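Long-range contacts in diguanylate cyclase (Vibrio cholerae serotype O1, PDB 6EIB), which catalyses the Mg(2+)-dependent condensation of two GTP molecules into cyclic di-GMP and takes part in biofilm formation, this chain being its catalytic GGDEF (here GGEEF) domain: residues K12-F17 with E81-L86; Q6-R11 with H72-V77; R28-C33 with N88-T93; L119-S124 with N153-Y158. All coordinates share one frame; numbering follows the deposited sequence.

Overall arrangement
The four contacts follow one five-stranded sheet from edge to edge: contact 2 sits at outer strand 73-76, contact 1 on strand 81-87, contact 3 at the start of strand 31-38, and contact 4 joins strands 119-125 and 154-157. Contacts 1 and 2, centres about 5 Å apart, share helix 10-27 and the hairpin where Ile83 N probably hydrogen-bonds to Gly75 O (2.9 Å). Contacts 2 and 4 are farthest apart, centres about 19 Å. Contact 3 touches both contact 1 and contact 4. The Arg76 side chain lies about 6 Å from that of Glu80, the predicted proton acceptor; near the same site, the Leu119 side chain is about 5 Å from that of Ile38, a probable Mg(2+)-binding residue.

Contact 1. Residues K12-F17 with E81-L86; sequences KLWADF and EFIIVL
A buried, apolar helix-on-strand contact joins residues 12-17 of helix 10-27 to strand 81-87 in the core of the GGDEF domain. The two short axes pass 9.8 Å apart at 29°, so the helix runs roughly along the strand. Ile83 and Val85, two residues apart on the strand, both face it. Val85 CG2 stands over the centre of the Phe17 ring, 3.6 Å from the centroid, a CH-pi contact only 10° off the ring normal, while its CG1 lies 3.8 Å from Phe17 CD1. Phe17 has CG anti to the backbone N (chi1 -165°), which brings the ring back toward the strand. Ile83 divides its branches: CG2 presses on Leu13 CD1 at 3.4 Å, tighter than usual for two carbons, and CD1, at the tip of an extended chain, reaches Phe17 CE2 at 3.9 Å and Trp14 CZ3 at 4.0 Å. Trp14 starts off away from the strand, but its six-membered ring swings back, with Leu13 CD1 over one face. Strand 81-87 begins within the GGEEF motif; Phe73 of strand 73-76 packs on Leu13, Leu31 of strand 31-38 touches Phe17 and Val85, and Ile133 and Ile136 of helix 133-148 adjoin Phe17.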
# COMPACT_ATOMS: atom_id res chain seq x y z
N LYS A 12 6.65 -13.50 2.39
CA LYS A 12 7.96 -12.83 2.38
C LYS A 12 7.84 -11.43 2.96
O LYS A 12 8.78 -10.90 3.58
CB LYS A 12 8.50 -12.73 0.96
CG LYS A 12 9.20 -13.94 0.45
CD LYS A 12 9.06 -13.95 -1.07
CE LYS A 12 9.41 -15.31 -1.67
NZ LYS A 12 9.17 -15.29 -3.15
N LEU A 13 6.70 -10.81 2.68
CA LEU A 13 6.47 -9.45 3.14
C LEU A 13 6.55 -9.37 4.65
O LEU A 13 7.26 -8.50 5.20
CB LEU A 13 5.10 -8.92 2.64
CG LEU A 13 4.76 -7.45 3.00
CD1 LEU A 13 4.27 -7.26 4.41
CD2 LEU A 13 6.00 -6.52 2.75
N TRP A 14 5.79 -10.22 5.33
CA TRP A 14 5.75 -10.10 6.78
C TRP A 14 7.13 -10.33 7.37
O TRP A 14 7.55 -9.63 8.30
CB TRP A 14 4.75 -11.05 7.40
CG TRP A 14 3.29 -10.79 7.07
CD1 TRP A 14 2.41 -11.70 6.54
CD2 TRP A 14 2.55 -9.58 7.28
NE1 TRP A 14 1.17 -11.12 6.40
CE2 TRP A 14 1.21 -9.83 6.86
CE3 TRP A 14 2.86 -8.31 7.78
CZ2 TRP A 14 0.21 -8.87 6.91
CZ3 TRP A 14 1.84 -7.34 7.84
CH2 TRP A 14 0.54 -7.63 7.42
N ALA A 15 7.84 -11.32 6.86
CA ALA A 15 9.20 -11.61 7.34
C ALA A 15 10.15 -10.45 7.03
O ALA A 15 10.96 -10.09 7.87
CB ALA A 15 9.74 -12.91 6.75
N ASP A 16 10.10 -9.90 5.82
CA ASP A 16 10.95 -8.76 5.50
C ASP A 16 10.60 -7.56 6.39
O ASP A 16 11.47 -6.84 6.88
CB ASP A 16 10.83 -8.38 4.01
CG ASP A 16 11.57 -9.35 3.09
OD1 ASP A 16 12.49 -10.03 3.58
OD2 ASP A 16 11.23 -9.45 1.89
N PHE A 17 9.31 -7.37 6.62
CA PHE A 17 8.83 -6.27 7.46
C PHE A 17 9.36 -6.43 8.90
O PHE A 17 9.83 -5.46 9.51
CB PHE A 17 7.29 -6.26 7.44
CG PHE A 17 6.68 -5.00 7.97
CD1 PHE A 17 7.47 -3.94 8.38
CD2 PHE A 17 5.29 -4.88 8.04
CE1 PHE A 17 6.89 -2.77 8.88
CE2 PHE A 17 4.68 -3.73 8.52
CZ PHE A 17 5.46 -2.68 8.95
N GLU A 81 -5.98 -5.74 -0.85
CA GLU A 81 -5.25 -4.87 0.05
C GLU A 81 -3.76 -5.16 -0.09
O GLU A 81 -3.35 -6.32 -0.13
CB GLU A 81 -5.67 -5.04 1.52
CG GLU A 81 -5.02 -3.99 2.48
CD GLU A 81 -5.29 -4.27 3.97
OE1 GLU A 81 -6.39 -4.81 4.25
OE2 GLU A 81 -4.40 -4.00 4.85
N PHE A 82 -2.98 -4.10 -0.17
CA PHE A 82 -1.53 -4.20 -0.27
C PHE A 82 -0.90 -3.46 0.84
O PHE A 82 -1.49 -2.55 1.45
CB PHE A 82 -1.01 -3.62 -1.60
CG PHE A 82 -1.36 -4.45 -2.79
CD1 PHE A 82 -2.62 -4.33 -3.41
CD2 PHE A 82 -0.45 -5.36 -3.30
CE1 PHE A 82 -2.94 -5.10 -4.52
CE2 PHE A 82 -0.76 -6.14 -4.40
CZ PHE A 82 -2.00 -6.01 -5.02
N ILE A 83 0.35 -3.83 1.10
CA ILE A 83 1.15 -3.09 2.02
C ILE A 83 2.49 -2.81 1.35
O ILE A 83 3.04 -3.68 0.66
CB ILE A 83 1.29 -3.90 3.32
CG1 ILE A 83 2.09 -3.18 4.39
CG2 ILE A 83 2.01 -5.18 3.02
CD1 ILE A 83 1.98 -3.95 5.76
N ILE A 84 2.99 -1.59 1.52
CA ILE A 84 4.33 -1.24 1.07
C ILE A 84 5.14 -0.79 2.27
O ILE A 84 4.73 0.08 3.03
CB ILE A 84 4.29 -0.13 0.02
CG1 ILE A 84 3.42 -0.58 -1.15
CG2 ILE A 84 5.72 0.21 -0.50
CD1 ILE A 84 3.09 0.56 -2.08
N VAL A 85 6.32 -1.39 2.41
CA VAL A 85 7.20 -1.05 3.50
C VAL A 85 8.42 -0.36 2.98
O VAL A 85 9.08 -0.91 2.09
CB VAL A 85 7.61 -2.32 4.30
CG1 VAL A 85 8.69 -1.97 5.37
CG2 VAL A 85 6.36 -2.96 4.92
N LEU A 86 8.71 0.83 3.50
CA LEU A 86 9.83 1.63 2.96
C LEU A 86 10.93 1.84 4.00
O LEU A 86 10.74 2.57 4.97
CB LEU A 86 9.35 2.99 2.46
CG LEU A 86 8.29 3.19 1.36
CD1 LEU A 86 7.87 4.65 1.32
CD2 LEU A 86 8.87 2.89 0.00

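Contact 2. Residues Q6-R11 with H72-V77; sequences QLCNRR and HFCGRV. With EDO (1,2-ethanediol), chain L; SO4 (sulfate ion), chain H.
Arg10 runs alongside the end of strand 73-76. Its CB lies 3.6 Å from Arg76 O, and CG, anti to the backbone N, carries the chain on toward Val77, whose CA is 3.9 Å from Arg10 CD. There the chain bends (chi3 50°), turning NE onto a bound sulfate, probably from the crystallisation liquor: Arg10 NE gives a 2.8 Å hydrogen bond to sulfate O4, which lies in the guanidinium plane. CZ and NH2 at the tip stay farther from O4, so NE makes the bond. The same anion has its O2 over one face of the Arg76 guanidinium, and both charges would probably attract it.

Further back the two segments are covalently tied. Cys8 SG and Cys74 SG form a disulfide of 2.1 Å with chi3 at 94°, close to the usual right-angle twist. Beside it, Arg76 N donates to Cys8 O, 2.9 Å and nearly straight at 166°, in the carbonyl plane and on a lone pair. Cys8 CA in turn makes a CA-H...O contact of 3.2 Å with Cys74 O. One water bridges the backbone, donating to Leu7 O at 3.0 Å and accepting from Cys74 N at 2.6 Å, while Asn9 caps helix 10-27 with OD1 on Lys12 N.

Arg76 leads its own side chain away, NH2 bonding Gly79 O in the GGEEF turn. In this GGDEF domain the N-terminal LTQLCNRR segment is thus tied by a disulfide to the first strand of the hairpin whose turn carries the GGEEF signature.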
# COMPACT_ATOMS: atom_id res chain seq x y z
N GLN A 6 5.45 -12.56 -7.22
CA GLN A 6 6.62 -12.96 -6.47
C GLN A 6 7.11 -11.78 -5.65
O GLN A 6 7.42 -11.93 -4.46
CB GLN A 6 7.69 -13.52 -7.43
CG GLN A 6 7.38 -14.95 -7.88
CD GLN A 6 8.37 -15.51 -8.90
OE1 GLN A 6 9.04 -14.77 -9.61
NE2 GLN A 6 8.47 -16.84 -8.94
N LEU A 7 7.13 -10.59 -6.25
CA LEU A 7 7.57 -9.42 -5.50
C LEU A 7 6.56 -9.00 -4.44
O LEU A 7 6.93 -8.29 -3.49
CB LEU A 7 7.84 -8.25 -6.45
CG LEU A 7 8.97 -8.46 -7.47
CD1 LEU A 7 9.00 -7.32 -8.48
CD2 LEU A 7 10.32 -8.61 -6.78
N CYS A 8 5.32 -9.46 -4.54
CA CYS A 8 4.32 -9.05 -3.55
C CYS A 8 3.83 -10.25 -2.73
O CYS A 8 2.71 -10.25 -2.22
CB CYS A 8 3.13 -8.34 -4.22
SG CYS A 8 3.47 -6.62 -4.80
N ASN A 9 4.71 -11.24 -2.57
CA ASN A 9 4.39 -12.44 -1.80
C ASN A 9 4.09 -12.06 -0.36
O ASN A 9 4.84 -11.30 0.24
CB ASN A 9 5.56 -13.44 -1.86
CG ASN A 9 5.26 -14.73 -1.10
OD1 ASN A 9 5.67 -14.91 0.05
ND2 ASN A 9 4.55 -15.64 -1.77
N ARG A 10 2.94 -12.52 0.15
CA ARG A 10 2.52 -12.15 1.50
C ARG A 10 3.45 -12.69 2.58
O ARG A 10 3.82 -11.98 3.53
CB ARG A 10 1.09 -12.64 1.77
CG ARG A 10 0.57 -12.34 3.16
CD ARG A 10 -0.93 -12.63 3.23
NE ARG A 10 -1.22 -13.96 2.70
CZ ARG A 10 -1.03 -15.10 3.37
NH1 ARG A 10 -0.54 -15.08 4.60
NH2 ARG A 10 -1.32 -16.26 2.79
N ARG A 11 3.79 -13.96 2.46
CA ARG A 11 4.70 -14.58 3.40
C ARG A 11 6.04 -13.84 3.53
O ARG A 11 6.53 -13.61 4.64
CB ARG A 11 4.93 -16.03 2.99
CG ARG A 11 5.84 -16.77 3.87
CD ARG A 11 6.03 -18.20 3.39
NE ARG A 11 6.23 -19.09 4.53
CZ ARG A 11 5.58 -20.22 4.74
NH1 ARG A 11 4.67 -20.66 3.87
NH2 ARG A 11 5.86 -20.94 5.82
N HIS A 72 12.17 -1.17 -1.50
CA HIS A 72 10.91 -1.22 -0.78
C HIS A 72 10.46 -2.66 -0.81
O HIS A 72 10.95 -3.44 -1.63
CB HIS A 72 9.89 -0.28 -1.43
CG HIS A 72 9.47 -0.70 -2.80
ND1 HIS A 72 10.12 -0.27 -3.94
CD2 HIS A 72 8.38 -1.38 -3.23
CE1 HIS A 72 9.50 -0.76 -5.00
NE2 HIS A 72 8.43 -1.42 -4.60
N PHE A 73 9.56 -3.03 0.10
CA PHE A 73 8.98 -4.36 0.13
C PHE A 73 7.51 -4.22 -0.19
O PHE A 73 6.93 -3.23 0.21
CB PHE A 73 9.14 -5.04 1.49
CG PHE A 73 10.56 -5.07 2.00
CD1 PHE A 73 11.50 -5.90 1.40
CD2 PHE A 73 10.93 -4.30 3.08
CE1 PHE A 73 12.83 -5.96 1.89
CE2 PHE A 73 12.26 -4.35 3.58
CZ PHE A 73 13.19 -5.17 2.99
N CYS A 74 6.94 -5.20 -0.88
CA CYS A 74 5.51 -5.19 -1.21
C CYS A 74 4.85 -6.49 -0.82
O CYS A 74 5.46 -7.55 -0.91
CB CYS A 74 5.32 -4.96 -2.73
SG CYS A 74 3.56 -5.23 -3.29
N GLY A 75 3.58 -6.42 -0.41
CA GLY A 75 2.86 -7.65 -0.12
C GLY A 75 1.38 -7.47 -0.42
O GLY A 75 0.77 -6.45 -0.11
N ARG A 76 0.80 -8.46 -1.06
CA ARG A 76 -0.64 -8.48 -1.17
C ARG A 76 -1.16 -9.16 0.07
O ARG A 76 -1.11 -10.37 0.15
CB ARG A 76 -1.06 -9.24 -2.42
CG ARG A 76 -2.56 -9.16 -2.72
CD ARG A 76 -2.91 -10.22 -3.74
NE ARG A 76 -4.31 -10.17 -4.09
CZ ARG A 76 -4.90 -11.08 -4.85
NH1 ARG A 76 -4.18 -12.11 -5.29
NH2 ARG A 76 -6.20 -10.97 -5.13
N VAL A 77 -1.69 -8.40 1.02
CA VAL A 77 -2.06 -9.03 2.30
C VAL A 77 -3.55 -9.41 2.41
O VAL A 77 -3.99 -10.03 3.40
CB VAL A 77 -1.68 -8.12 3.48
CG1 VAL A 77 -0.15 -8.00 3.57
CG2 VAL A 77 -2.34 -6.74 3.34
C1 EDO L . 3.73 -21.38 8.11
O1 EDO L . 3.29 -20.49 7.08
C2 EDO L . 3.61 -22.82 7.62
O2 EDO L . 4.69 -23.12 6.73
S SO4 H . -3.91 -13.27 -0.26
O1 SO4 H . -3.81 -13.88 -1.59
O2 SO4 H . -4.40 -11.91 -0.41
O3 SO4 H . -4.84 -14.02 0.57
O4 SO4 H . -2.59 -13.25 0.36
O HOH W 1 8.78 -6.79 -1.73
O HOH W 2 6.91 -9.61 -0.70

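Contact 3. Residues R28-C33 with N88-T93; sequences RQPLSC and NTHVET. With SO4 (sulfate ion), chain E.
Two clear hydrogen bonds hold Pro30 O: Thr89 N reaches it in a long, bent bond of 3.2 Å from well above the carbonyl plane, 62° out of it, and a water donates to it at 2.7 Å. That water also accepts from Asn88 N, so it bridges the two segments. The setting is the strand-to-helix connection of the GGDEF fold, where the loop between strand 81-87 and helix 91-107 passes the start of strand 31-38; Arg28 just before it closes a Schellman motif that ends helix 10-27.

Next to Pro30, flat groups pack together. The amides of Gln29 and Asn88 stack with planes 26° apart, Asn88 OD1 coming 3.4 Å from Gln29 CB. At the N-cap, His90 has CG anti to its carbonyl carbon, which sets one face of the ring over Pro30: CG of the proline lies 3.6 Å from the imidazole centroid, a CH-pi contact 22° off the normal.

A sulfate, probably from the crystallisation liquor, occupies the start of helix 91-107. His90 ND1 donates to its O4 at 3.0 Å and also to its O2, Val91 N donates to O2 as well, and Ser125 OG is also hydrogen-bonded to the anion. The helix end and His90 would probably both draw an anion here. Deeper in, buried Ser32 OG, anti to its carbonyl carbon, donates to Thr89 O at 2.8 Å from above the carbonyl plane.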
# COMPACT_ATOMS: atom_id res chain seq x y z
N ARG A 28 18.49 3.04 14.10
CA ARG A 28 17.77 4.29 14.30
C ARG A 28 17.42 4.98 12.98
O ARG A 28 17.70 6.16 12.80
CB ARG A 28 18.59 5.22 15.20
CG ARG A 28 18.74 4.67 16.61
CD ARG A 28 19.71 5.42 17.55
NE ARG A 28 21.09 5.44 17.10
CZ ARG A 28 21.88 6.52 17.14
NH1 ARG A 28 21.42 7.68 17.58
NH2 ARG A 28 23.14 6.42 16.72
N GLN A 29 16.78 4.25 12.07
CA GLN A 29 16.33 4.80 10.81
C GLN A 29 14.80 4.86 10.80
O GLN A 29 14.13 3.99 11.41
CB GLN A 29 16.84 3.95 9.64
CG GLN A 29 18.37 3.88 9.50
CD GLN A 29 18.81 2.86 8.45
OE1 GLN A 29 17.99 2.06 7.97
NE2 GLN A 29 20.07 2.89 8.07
N PRO A 30 14.24 5.82 10.05
CA PRO A 30 12.77 5.82 9.96
C PRO A 30 12.29 4.65 9.11
O PRO A 30 13.01 4.20 8.21
CB PRO A 30 12.46 7.16 9.29
CG PRO A 30 13.73 7.51 8.49
CD PRO A 30 14.87 6.94 9.34
N LEU A 31 11.08 4.16 9.36
CA LEU A 31 10.56 3.02 8.63
C LEU A 31 9.10 3.27 8.35
O LEU A 31 8.32 3.25 9.28
CB LEU A 31 10.68 1.73 9.47
CG LEU A 31 10.10 0.43 8.91
CD1 LEU A 31 10.80 0.01 7.64
CD2 LEU A 31 10.14 -0.73 9.92
N SER A 32 8.71 3.37 7.09
CA SER A 32 7.31 3.74 6.77
C SER A 32 6.50 2.59 6.20
O SER A 32 7.03 1.63 5.64
CB SER A 32 7.28 4.92 5.78
OG SER A 32 7.72 6.13 6.39
N CYS A 33 5.17 2.71 6.35
CA CYS A 33 4.31 1.63 5.98
C CYS A 33 3.09 2.21 5.28
O CYS A 33 2.47 3.11 5.82
CB CYS A 33 3.90 0.86 7.25
SG CYS A 33 2.82 -0.52 6.95
N ASN A 88 14.33 3.24 5.79
CA ASN A 88 15.02 4.52 5.83
C ASN A 88 14.22 5.61 5.10
O ASN A 88 14.77 6.37 4.28
CB ASN A 88 16.44 4.39 5.24
CG ASN A 88 17.35 5.47 5.76
OD1 ASN A 88 17.14 5.97 6.87
ND2 ASN A 88 18.40 5.81 4.99
N THR A 89 12.92 5.65 5.39
CA THR A 89 12.01 6.58 4.75
C THR A 89 11.09 7.23 5.78
O THR A 89 10.44 6.54 6.59
CB THR A 89 11.16 5.86 3.69
OG1 THR A 89 12.04 5.30 2.70
CG2 THR A 89 10.20 6.85 2.99
N HIS A 90 11.07 8.55 5.78
CA HIS A 90 10.26 9.29 6.73
C HIS A 90 8.80 9.25 6.32
O HIS A 90 8.50 9.05 5.14
CB HIS A 90 10.76 10.76 6.86
CG HIS A 90 12.12 10.90 7.46
ND1 HIS A 90 12.37 10.65 8.80
CD2 HIS A 90 13.29 11.35 6.94
CE1 HIS A 90 13.65 10.88 9.05
NE2 HIS A 90 14.23 11.32 7.94
N VAL A 91 7.88 9.43 7.26
CA VAL A 91 6.46 9.18 6.95
C VAL A 91 5.93 10.12 5.86
O VAL A 91 5.15 9.68 5.02
CB VAL A 91 5.58 9.23 8.24
CG1 VAL A 91 5.47 10.65 8.80
CG2 VAL A 91 4.19 8.59 8.00
N GLU A 92 6.34 11.39 5.86
CA GLU A 92 5.90 12.35 4.82
C GLU A 92 6.30 11.97 3.42
O GLU A 92 5.53 12.18 2.49
CB GLU A 92 6.43 13.77 5.08
CG GLU A 92 5.63 14.61 6.10
CD GLU A 92 6.00 14.37 7.57
OE1 GLU A 92 6.89 13.56 7.85
OE2 GLU A 92 5.41 15.03 8.45
N THR A 93 7.49 11.43 3.27
CA THR A 93 7.95 10.96 1.97
C THR A 93 7.03 9.82 1.54
O THR A 93 6.51 9.82 0.42
CB THR A 93 9.40 10.49 2.03
OG1 THR A 93 10.22 11.57 2.51
CG2 THR A 93 9.89 10.04 0.66
S SO4 E . 9.51 9.48 10.80
O1 SO4 E . 8.97 8.13 10.67
O2 SO4 E . 9.43 10.15 9.52
O3 SO4 E . 8.77 10.22 11.80
O4 SO4 E . 10.94 9.40 11.16
O HOH W 3 14.46 1.94 8.19

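Contact 4. Residues L119-S124 with N153-Y158; sequences LCAGVS and NRCCIY. With SO4 (sulfate ion), chain G; EDO (1,2-ethanediol), chain I.
With chi1 at -71°, Cys120 puts SG anti to its carbonyl carbon, beside Arg154 N (3.5 Å) and Asn153 N, the latter bonded to Asp39; the similar chi1 of Cys155, -79° in one of its two conformers, lays SG 3.6 Å from Ala121 CB on the other face of the sheet. Between them runs a parallel ladder. Ala121 uses both its N-H and its C=O, N to Arg154 O at 3.0 Å and O from Cys156 N at 3.0 Å, and Val123 repeats this with Cys156 O and with Tyr158 N, the last bond being 2.9 Å to Val123 O and almost straight at 176°. Strand 119-125, helix 133-148 and strand 154-157 make a beta-alpha-beta unit. The Cys120 side chain lies about 6 Å from that of Asp37, a probable Mg(2+) ligand.

Waters bridge both ends. One accepts from Leu119 N and donates to Asn153 OD1 at 2.6 Å, an oxygen that Arg102 also holds; another lies 2.8 Å from Ser124 OG, which bonds Arg139 NE too, and donates to Tyr158 O. The strands are thus held by main-chain bonds independent of the side chains, while the cysteines pack against helices 133-148 and 91-107.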
# COMPACT_ATOMS: atom_id res chain seq x y z
N LEU A 119 -8.19 3.81 -5.54
CA LEU A 119 -7.72 3.13 -4.35
C LEU A 119 -7.70 4.11 -3.20
O LEU A 119 -7.80 5.32 -3.44
CB LEU A 119 -6.31 2.51 -4.60
CG LEU A 119 -5.11 3.40 -4.93
CD1 LEU A 119 -4.48 4.01 -3.66
CD2 LEU A 119 -4.07 2.59 -5.70
N CYS A 120 -7.61 3.63 -1.96
CA CYS A 120 -7.38 4.51 -0.82
C CYS A 120 -6.10 4.03 -0.18
O CYS A 120 -5.72 2.89 -0.39
CB CYS A 120 -8.51 4.46 0.21
SG CYS A 120 -10.03 5.26 -0.41
N ALA A 121 -5.47 4.89 0.61
CA ALA A 121 -4.21 4.50 1.24
C ALA A 121 -4.15 5.09 2.62
O ALA A 121 -4.66 6.20 2.85
CB ALA A 121 -2.98 4.97 0.38
N GLY A 122 -3.55 4.35 3.54
CA GLY A 122 -3.29 4.90 4.86
C GLY A 122 -1.78 4.77 5.07
O GLY A 122 -1.18 3.78 4.64
N VAL A 123 -1.19 5.74 5.76
CA VAL A 123 0.27 5.77 5.95
C VAL A 123 0.71 5.95 7.40
O VAL A 123 0.17 6.78 8.14
CB VAL A 123 0.89 6.92 5.15
CG1 VAL A 123 2.41 6.84 5.21
CG2 VAL A 123 0.37 6.92 3.72
N SER A 124 1.70 5.19 7.84
CA SER A 124 2.26 5.48 9.13
C SER A 124 3.71 5.09 9.09
O SER A 124 4.24 4.74 8.02
CB SER A 124 1.53 4.71 10.26
OG SER A 124 1.87 5.25 11.55
N ASN A 153 -10.89 6.86 -3.52
CA ASN A 153 -9.85 7.78 -4.01
C ASN A 153 -9.40 8.81 -2.95
O ASN A 153 -9.53 10.02 -3.17
CB ASN A 153 -10.32 8.49 -5.28
CG ASN A 153 -9.17 9.17 -6.01
OD1 ASN A 153 -8.01 8.69 -5.95
ND2 ASN A 153 -9.47 10.24 -6.77
N ARG A 154 -8.91 8.30 -1.80
CA ARG A 154 -8.50 9.12 -0.64
C ARG A 154 -7.24 8.57 0.04
O ARG A 154 -7.05 7.37 0.14
CB ARG A 154 -9.61 9.20 0.41
CG ARG A 154 -10.94 9.87 -0.07
CD ARG A 154 -10.74 11.36 -0.31
NE ARG A 154 -11.99 12.10 -0.50
CZ ARG A 154 -12.59 12.25 -1.68
NH1 ARG A 154 -12.05 11.71 -2.77
NH2 ARG A 154 -13.72 12.93 -1.76
N CYS A 155 -6.42 9.48 0.57
CA CYS A 155 -5.21 9.11 1.29
C CYS A 155 -5.17 9.80 2.64
O CYS A 155 -5.55 10.97 2.75
CB CYS A 155 -3.97 9.48 0.49
SG CYS A 155 -3.59 8.32 -0.79
N CYS A 156 -4.72 9.08 3.66
CA CYS A 156 -4.62 9.66 5.00
C CYS A 156 -3.32 9.24 5.70
O CYS A 156 -2.89 8.10 5.60
CB CYS A 156 -5.81 9.25 5.88
SG CYS A 156 -7.26 10.30 5.68
N ILE A 157 -2.72 10.18 6.42
CA ILE A 157 -1.60 9.81 7.28
C ILE A 157 -2.13 9.62 8.71
O ILE A 157 -3.00 10.36 9.16
CB ILE A 157 -0.51 10.87 7.23
CG1 ILE A 157 0.73 10.42 7.99
CG2 ILE A 157 -1.01 12.16 7.80
CD1 ILE A 157 1.89 11.34 7.69
N TYR A 158 -1.67 8.59 9.41
CA TYR A 158 -2.15 8.43 10.79
C TYR A 158 -1.65 9.52 11.72
O TYR A 158 -0.46 9.80 11.78
CB TYR A 158 -1.74 7.08 11.36
CG TYR A 158 -2.18 6.89 12.79
CD1 TYR A 158 -1.37 7.32 13.85
CD2 TYR A 158 -3.39 6.31 13.09
CE1 TYR A 158 -1.75 7.17 15.16
CE2 TYR A 158 -3.79 6.14 14.41
CZ TYR A 158 -2.96 6.58 15.44
OH TYR A 158 -3.34 6.42 16.76
S SO4 G . -5.71 5.22 19.01
O1 SO4 G . -5.51 4.70 17.67
O2 SO4 G . -6.33 6.54 18.91
O3 SO4 G . -6.63 4.34 19.75
O4 SO4 G . -4.42 5.31 19.68
C1 EDO I . -12.73 11.14 -7.20
O1 EDO I . -11.71 10.22 -7.56
C2 EDO I . -14.04 10.55 -7.69
O2 EDO I . -14.34 9.40 -6.89
O HOH W 4 -7.17 6.44 -6.87
O HOH W 5 2.05 8.08 11.49